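Local coordinates for protein hydrogenase maturation factor (Thermoanaerobacter tengcongensis, PDB 3VTH) that probably uses carbamoyl phosphate and ATP to S-carbamoylate the C-terminal cysteine of HypE during [NiFe]-hydrogenase maturation, at residues 742-745 against 746-750; 428-432 against 433-437; 183-186 against 187-191. One frame throughout, in Å; residues are numbered along the deposited sequence.

Interaction 1 of 3, residues 742-745 against 746-750; sequences AVIA and NKILE
The flat carboxamide of Asn746 meets the preceding helical turn through an edge: ND2 donates a hydrogen bond to a water 2.9 Å from ND2, and that water donates in turn to Val743 O. Residues 742-745 cover neither face of the amide, and OD1 is engaged elsewhere, by a weak hydrogen bond from Lys399 N. The motif is a regular α-helical turn of helix 737-749, with each N-H reaching the carbonyl four residues back, as Ile748 N does to Ile744 O. Val743 O is gripped twice, by the water and by Lys747 N at 3.0 Å from Val743 O. Ile744 and Ile748, one turn apart, lie side by side and point the same way, CG2 of Ile744 touching CD1 of Ile748 at 4.0 Å. In Ile744, CG2 is set opposite the backbone N (chi1 of -73° to CG1), which turns this branch to its neighbour. The two form part of a ridge that reaches strand 478-481, where Ile744 meets Val481 and Ile748 meets Ile479, while Val743 and Ile744 also pack on helix 483-494, which begins with an iron ligand. Ala742 and Ala745 rest on strand 402-404. Lys747 extends away from the turn, and its NZ forms a salt bridge with Asp498 OD2. Ala745 O receives Leu749 N at 2.9 Å, and CG of Leu749 is pressed to 3.2 Å from Ala745 O.

Interaction 2 of 3, residues 428-432 against 433-437; sequences GDLDN and EKAFN
From Asn432, whose carbonyl O accepts the N-H of Phe436 at 3.0 Å, the chain passes from an extended conformation (phi/psi -156°/171°) into helix 433-449, just after an inverse gamma turn centred on Leu430. That bond from Phe436 N closes the first helical turn. The gamma turn, with its weak bond from Asp431 N to Asp429 O, swings the chain so that residues 429-432 wrap round Ala435. The methyl of Ala435 sits within this bend: CB stands 3.6 Å from Asp429 O and also meets Asn432 O and, more loosely, Leu430 CD2 at 4.3 Å. The same CD2 of Leu430 reaches the carbonyl of Ala435, while Leu430 also packs on Asn411.

Asn432 has CG between its backbone N and carbonyl carbon (chi1 53°), a setting that folds the amide back over the opening of the helix, near the backbone nitrogens of Lys434 and Ala435. Its CG lies 4.0 Å from Ala435 CB, so the amide also screens the methyl. With an alanine in place of Asn432, the side-chain amide over the first turn is gone, which is likely to leave a gap beside the methyl of Ala435 and the start of the helix less covered. CB of Phe436 sits 3.5 Å from Asn432 O, and the Phe436 side chain packs on Leu466 and Tyr470 of helix 466-473. Asp429 turns the other way, OD1 accepting the N-H of Lys410, with its side chain about 8 Å from the bound nucleotide analogue AP2. The whole is a helix N-cap, with Asn432 at the N-cap position, leading from a loop beside the nucleotide site of the Kae1-like domain into helix 433-449.

Interaction 3 of 3, residues 183-186 against 187-191; sequences PVAC and FDCGP. With ZN (zinc ion), chain D.
Cys186 and Cys189 join the two halves of this turn through one zinc ion, each SG lying 2.3 Å from ZN. Cys186 SG and Cys189 SG subtend 116° at ZN, close to a tetrahedral angle, and stand 3.9 Å from each other. Both side chains hold SG between the backbone N and the carbonyl carbon (chi1 73° in Cys186 and 70° in Cys189), and with the chain doubled back this brings both sulfurs to the same ion. Cys186 is the residue most enclosed by the turn. Its SG also accepts a weak hydrogen bond from Asp188 N at 3.3 Å, which would probably take up some of the negative charge of the thiolate. Its carbonyl O draws in two further amides, both weakly: Cys189 N at 3.3 Å from Cys186 O and Gly190 N at 2.8 Å from the same oxygen. Gly190 fits closely here, since a side chain at this position would run into Cys186 O and crowd the methyl of Ala185.

Ala185 faces the returning arm of the turn, its CB 3.8 Å from Gly190 CA and also beside SG of Cys189. Its carbonyl O is held by Arg128 NE, and the ring of Phe187 makes an edge-to-face stack with Tyr131, so the turn leans on the neighbouring finger. Cys164 and Cys167, the latter on helix 165-171, supply the remaining two ligands. This is a zinc knuckle, a CxxC turn followed by glycine, which provides half of the Cys4 site in the second HypF finger.

Along the chain the order is interaction 3, interaction 2, interaction 1, and the three do not touch. Interaction 3 lies in the second zinc finger, its centre about 36 Å from that of interaction 2 and about 47 Å from that of interaction 1. The other two belong to the Kae1-like part, with centres about 27 Å apart and nearest atoms about 15 Å apart. Interaction 2 starts helix 433-449 beside the bound nucleotides, whereas interaction 1 ends helix 737-749, packed on strands 402-404 and 478-481 and on helix 483-494, whose His483 and His487 bind iron. Zinc-binding finger and nucleotide- and iron-binding domain are thus separate regions of one chain.

Interaction 1 of 3, residues 742-745 against 746-750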
loop_
_atom_site.group_PDB
_atom_site.type_symbol
_atom_site.label_atom_id
_atom_site.label_comp_id
_atom_site.label_asym_id
_atom_site.label_seq_id
_atom_site.Cartn_x
_atom_site.Cartn_y
_atom_site.Cartn_z
ATOM N N ALA A 742 -9.352 -9.070 10.337
ATOM C CA ALA A 742 -8.479 -9.997 11.069
ATOM C C ALA A 742 -8.515 -9.754 12.567
ATOM O O ALA A 742 -8.679 -10.693 13.331
ATOM C CB ALA A 742 -7.030 -9.927 10.544
ATOM N N VAL A 743 -8.379 -8.504 13.002
ATOM C CA VAL A 743 -8.339 -8.248 14.451
ATOM C C VAL A 743 -9.719 -8.331 15.091
ATOM O O VAL A 743 -9.836 -8.655 16.260
ATOM C CB VAL A 743 -7.610 -6.936 14.845
ATOM C CG1 VAL A 743 -6.138 -7.021 14.425
ATOM C CG2 VAL A 743 -8.312 -5.692 14.238
ATOM N N ILE A 744 -10.766 -8.047 14.322
ATOM C CA ILE A 744 -12.113 -8.228 14.847
ATOM C C ILE A 744 -12.395 -9.707 15.091
ATOM O O ILE A 744 -12.896 -10.102 16.155
ATOM C CB ILE A 744 -13.181 -7.623 13.912
ATOM C CG1 ILE A 744 -13.143 -6.102 14.008
ATOM C CG2 ILE A 744 -14.595 -8.147 14.298
ATOM C CD1 ILE A 744 -13.832 -5.405 12.837
ATOM N N ALA A 745 -12.079 -10.531 14.104
ATOM C CA ALA A 745 -12.367 -11.953 14.238
ATOM C C ALA A 745 -11.523 -12.551 15.369
ATOM O O ALA A 745 -12.009 -13.388 16.144
ATOM C CB ALA A 745 -12.138 -12.687 12.905
ATOM N N ASN A 746 -10.275 -12.092 15.482
ATOM C CA ASN A 746 -9.387 -12.525 16.553
ATOM C C ASN A 746 -9.947 -12.193 17.928
ATOM O O ASN A 746 -9.904 -13.029 18.830
ATOM C CB ASN A 746 -7.979 -11.940 16.392
ATOM C CG ASN A 746 -7.028 -12.439 17.462
ATOM O OD1 ASN A 746 -6.652 -13.617 17.478
ATOM N ND2 ASN A 746 -6.667 -11.557 18.387
ATOM N N LYS A 747 -10.518 -10.998 18.068
ATOM C CA LYS A 747 -11.096 -10.587 19.344
ATOM C C LYS A 747 -12.291 -11.458 19.706
ATOM O O LYS A 747 -12.422 -11.899 20.845
ATOM C CB LYS A 747 -11.481 -9.104 19.332
ATOM C CG LYS A 747 -12.065 -8.608 20.669
ATOM C CD LYS A 747 -10.968 -8.405 21.727
ATOM C CE LYS A 747 -11.561 -7.805 23.004
ATOM N NZ LYS A 747 -10.485 -7.289 23.895
ATOM N N ILE A 748 -13.139 -11.732 18.715
ATOM C CA ILE A 748 -14.266 -12.650 18.899
ATOM C C ILE A 748 -13.796 -14.064 19.339
ATOM O O ILE A 748 -14.353 -14.631 20.269
ATOM C CB ILE A 748 -15.178 -12.672 17.638
ATOM C CG1 ILE A 748 -15.913 -11.326 17.534
ATOM C CG2 ILE A 748 -16.167 -13.848 17.709
ATOM C CD1 ILE A 748 -16.632 -11.029 16.192
ATOM N N LEU A 749 -12.766 -14.602 18.686
ATOM C CA LEU A 749 -12.188 -15.914 19.063
ATOM C C LEU A 749 -11.770 -16.015 20.508
ATOM O O LEU A 749 -11.889 -17.081 21.115
ATOM C CB LEU A 749 -10.954 -16.269 18.221
ATOM C CG LEU A 749 -11.097 -16.437 16.708
ATOM C CD1 LEU A 749 -10.009 -17.409 16.239
ATOM C CD2 LEU A 749 -12.484 -16.955 16.350
ATOM N N GLU A 750 -11.242 -14.932 21.064
ATOM C CA GLU A 750 -10.784 -15.011 22.447
ATOM C C GLU A 750 -11.861 -14.740 23.486
ATOM O O GLU A 750 -11.607 -14.838 24.676
ATOM C CB GLU A 750 -9.511 -14.182 22.678
ATOM C CG GLU A 750 -9.613 -12.689 22.501
ATOM C CD GLU A 750 -8.239 -12.070 22.278
ATOM O OE1 GLU A 750 -7.240 -12.822 22.286
ATOM O OE2 GLU A 750 -8.146 -10.843 22.083
HETATM O O HOH W 1 -7.706 -8.826 18.084
#

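Interaction 2 of 3, residues 428-432 against 433-437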
loop_
_atom_site.group_PDB
_atom_site.type_symbol
_atom_site.label_atom_id
_atom_site.label_comp_id
_atom_site.label_asym_id
_atom_site.label_seq_id
_atom_site.Cartn_x
_atom_site.Cartn_y
_atom_site.Cartn_z
ATOM N N GLY A 428 -5.562 -5.881 -6.006
ATOM C CA GLY A 428 -6.291 -5.103 -7.031
ATOM C C GLY A 428 -7.796 -5.279 -6.866
ATOM O O GLY A 428 -8.244 -5.979 -5.968
ATOM N N ASP A 429 -8.578 -4.642 -7.731
ATOM C CA ASP A 429 -10.037 -4.770 -7.702
ATOM C C ASP A 429 -10.411 -6.205 -8.074
ATOM O O ASP A 429 -10.058 -6.665 -9.151
ATOM C CB ASP A 429 -10.674 -3.777 -8.701
ATOM C CG ASP A 429 -10.465 -2.317 -8.299
ATOM O OD1 ASP A 429 -9.950 -2.023 -7.185
ATOM O OD2 ASP A 429 -10.833 -1.437 -9.106
ATOM N N LEU A 430 -11.101 -6.924 -7.185
ATOM C CA LEU A 430 -11.478 -8.309 -7.476
ATOM C C LEU A 430 -12.723 -8.352 -8.337
ATOM O O LEU A 430 -13.790 -8.712 -7.869
ATOM C CB LEU A 430 -11.712 -9.112 -6.198
ATOM C CG LEU A 430 -10.485 -9.462 -5.383
ATOM C CD1 LEU A 430 -10.802 -10.645 -4.466
ATOM C CD2 LEU A 430 -9.319 -9.814 -6.316
ATOM N N ASP A 431 -12.545 -8.026 -9.606
ATOM C CA ASP A 431 -13.610 -7.582 -10.494
ATOM C C ASP A 431 -13.754 -8.545 -11.665
ATOM O O ASP A 431 -14.708 -8.469 -12.429
ATOM C CB ASP A 431 -13.201 -6.212 -11.040
ATOM C CG ASP A 431 -14.378 -5.336 -11.398
ATOM O OD1 ASP A 431 -14.132 -4.253 -11.988
ATOM O OD2 ASP A 431 -15.539 -5.708 -11.108
ATOM N N ASN A 432 -12.790 -9.443 -11.812
ATOM C CA ASN A 432 -12.757 -10.342 -12.957
ATOM C C ASN A 432 -11.968 -11.594 -12.629
ATOM O O ASN A 432 -11.294 -11.666 -11.589
ATOM C CB ASN A 432 -12.145 -9.630 -14.171
ATOM C CG ASN A 432 -10.785 -9.014 -13.857
ATOM O OD1 ASN A 432 -10.696 -7.857 -13.461
ATOM N ND2 ASN A 432 -9.734 -9.797 -14.005
ATOM N N GLU A 433 -12.047 -12.555 -13.544
ATOM C CA GLU A 433 -11.483 -13.881 -13.399
ATOM C C GLU A 433 -9.955 -13.872 -13.245
ATOM O O GLU A 433 -9.403 -14.665 -12.484
ATOM C CB GLU A 433 -11.871 -14.721 -14.618
ATOM C CG GLU A 433 -11.788 -16.223 -14.412
ATOM C CD GLU A 433 -12.270 -17.008 -15.624
ATOM O OE1 GLU A 433 -13.080 -16.470 -16.411
ATOM O OE2 GLU A 433 -11.836 -18.168 -15.792
ATOM N N LYS A 434 -9.287 -12.976 -13.970
ATOM C CA LYS A 434 -7.825 -12.914 -13.958
ATOM C C LYS A 434 -7.321 -12.356 -12.632
ATOM O O LYS A 434 -6.350 -12.845 -12.086
ATOM C CB LYS A 434 -7.313 -12.058 -15.114
ATOM C CG LYS A 434 -7.192 -12.807 -16.411
ATOM C CD LYS A 434 -7.126 -11.832 -17.555
ATOM C CE LYS A 434 -8.427 -11.790 -18.331
ATOM N NZ LYS A 434 -8.469 -12.935 -19.283
ATOM N N ALA A 435 -8.012 -11.342 -12.123
ATOM C CA ALA A 435 -7.708 -10.781 -10.817
ATOM C C ALA A 435 -7.958 -11.831 -9.731
ATOM O O ALA A 435 -7.141 -11.999 -8.818
ATOM C CB ALA A 435 -8.542 -9.551 -10.574
ATOM N N PHE A 436 -9.070 -12.548 -9.853
ATOM C CA PHE A 436 -9.422 -13.579 -8.889
ATOM C C PHE A 436 -8.431 -14.736 -8.872
ATOM O O PHE A 436 -8.036 -15.192 -7.797
ATOM C CB PHE A 436 -10.843 -14.102 -9.126
ATOM C CG PHE A 436 -11.343 -15.005 -8.031
ATOM C CD1 PHE A 436 -11.466 -16.372 -8.244
ATOM C CD2 PHE A 436 -11.676 -14.483 -6.777
ATOM C CE1 PHE A 436 -11.928 -17.219 -7.224
ATOM C CE2 PHE A 436 -12.131 -15.316 -5.750
ATOM C CZ PHE A 436 -12.267 -16.678 -5.975
ATOM N N ASN A 437 -8.024 -15.207 -10.055
ATOM C CA ASN A 437 -7.030 -16.290 -10.142
ATOM C C ASN A 437 -5.724 -15.921 -9.444
ATOM O O ASN A 437 -5.132 -16.741 -8.740
ATOM C CB ASN A 437 -6.739 -16.684 -11.596
ATOM C CG ASN A 437 -7.894 -17.398 -12.257
ATOM O OD1 ASN A 437 -7.921 -17.543 -13.481
ATOM N ND2 ASN A 437 -8.859 -17.855 -11.459
#

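Interaction 3 of 3, residues 183-186 against 187-191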
loop_
_atom_site.group_PDB
_atom_site.type_symbol
_atom_site.label_atom_id
_atom_site.label_comp_id
_atom_site.label_asym_id
_atom_site.label_seq_id
_atom_site.Cartn_x
_atom_site.Cartn_y
_atom_site.Cartn_z
ATOM N N PRO A 183 22.915 -12.827 -2.309
ATOM C CA PRO A 183 22.672 -12.552 -3.725
ATOM C C PRO A 183 23.899 -12.144 -4.574
ATOM O O PRO A 183 23.726 -11.740 -5.721
ATOM C CB PRO A 183 21.684 -11.397 -3.683
ATOM C CG PRO A 183 22.016 -10.654 -2.429
ATOM C CD PRO A 183 22.601 -11.663 -1.457
ATOM N N VAL A 184 25.110 -12.251 -4.037
ATOM C CA VAL A 184 26.310 -11.773 -4.754
ATOM C C VAL A 184 26.446 -12.340 -6.189
ATOM O O VAL A 184 26.367 -13.557 -6.417
ATOM C CB VAL A 184 27.620 -12.023 -3.938
ATOM C CG1 VAL A 184 27.879 -13.516 -3.743
ATOM C CG2 VAL A 184 28.825 -11.357 -4.613
ATOM N N ALA A 185 26.645 -11.440 -7.144
ATOM C CA ALA A 185 26.820 -11.813 -8.546
ATOM C C ALA A 185 27.499 -10.667 -9.267
ATOM O O ALA A 185 27.687 -9.591 -8.679
ATOM C CB ALA A 185 25.458 -12.124 -9.195
ATOM N N CYS A 186 27.835 -10.886 -10.541
ATOM C CA CYS A 186 28.559 -9.897 -11.338
ATOM C C CYS A 186 28.223 -10.071 -12.817
ATOM O O CYS A 186 27.363 -10.881 -13.162
ATOM C CB CYS A 186 30.069 -10.046 -11.113
ATOM S SG CYS A 186 30.818 -11.527 -11.892
ATOM N N PHE A 187 28.897 -9.320 -13.685
ATOM C CA PHE A 187 28.705 -9.458 -15.143
ATOM C C PHE A 187 28.847 -10.908 -15.617
ATOM O O PHE A 187 28.103 -11.363 -16.490
ATOM C CB PHE A 187 29.695 -8.574 -15.926
ATOM C CG PHE A 187 29.222 -7.156 -16.127
ATOM C CD1 PHE A 187 28.119 -6.884 -16.936
ATOM C CD2 PHE A 187 29.874 -6.094 -15.508
ATOM C CE1 PHE A 187 27.677 -5.573 -17.130
ATOM C CE2 PHE A 187 29.429 -4.774 -15.694
ATOM C CZ PHE A 187 28.343 -4.519 -16.510
ATOM N N ASP A 188 29.814 -11.619 -15.035
ATOM C CA ASP A 188 30.195 -12.959 -15.491
ATOM C C ASP A 188 29.245 -14.071 -15.024
ATOM O O ASP A 188 29.099 -15.092 -15.693
ATOM C CB ASP A 188 31.613 -13.284 -15.004
ATOM C CG ASP A 188 32.671 -12.318 -15.561
ATOM O OD1 ASP A 188 33.666 -12.057 -14.856
ATOM O OD2 ASP A 188 32.494 -11.805 -16.686
ATOM N N CYS A 189 28.625 -13.896 -13.860
ATOM C CA CYS A 189 27.847 -14.992 -13.280
ATOM C C CYS A 189 26.398 -14.598 -13.002
ATOM O O CYS A 189 25.583 -15.435 -12.597
ATOM C CB CYS A 189 28.527 -15.520 -12.004
ATOM S SG CYS A 189 28.482 -14.375 -10.574
ATOM N N GLY A 190 26.085 -13.326 -13.220
ATOM C CA GLY A 190 24.789 -12.792 -12.825
ATOM C C GLY A 190 23.770 -12.775 -13.954
ATOM O O GLY A 190 24.073 -13.175 -15.072
ATOM N N PRO A 191 22.545 -12.323 -13.651
ATOM C CA PRO A 191 21.541 -12.109 -14.692
ATOM C C PRO A 191 22.023 -11.083 -15.719
ATOM O O PRO A 191 22.940 -10.313 -15.442
ATOM C CB PRO A 191 20.318 -11.571 -13.931
ATOM C CG PRO A 191 20.766 -11.353 -12.525
ATOM C CD PRO A 191 22.074 -11.966 -12.300
HETATM ZN ZN ZN D . 30.494 -13.253 -10.398
#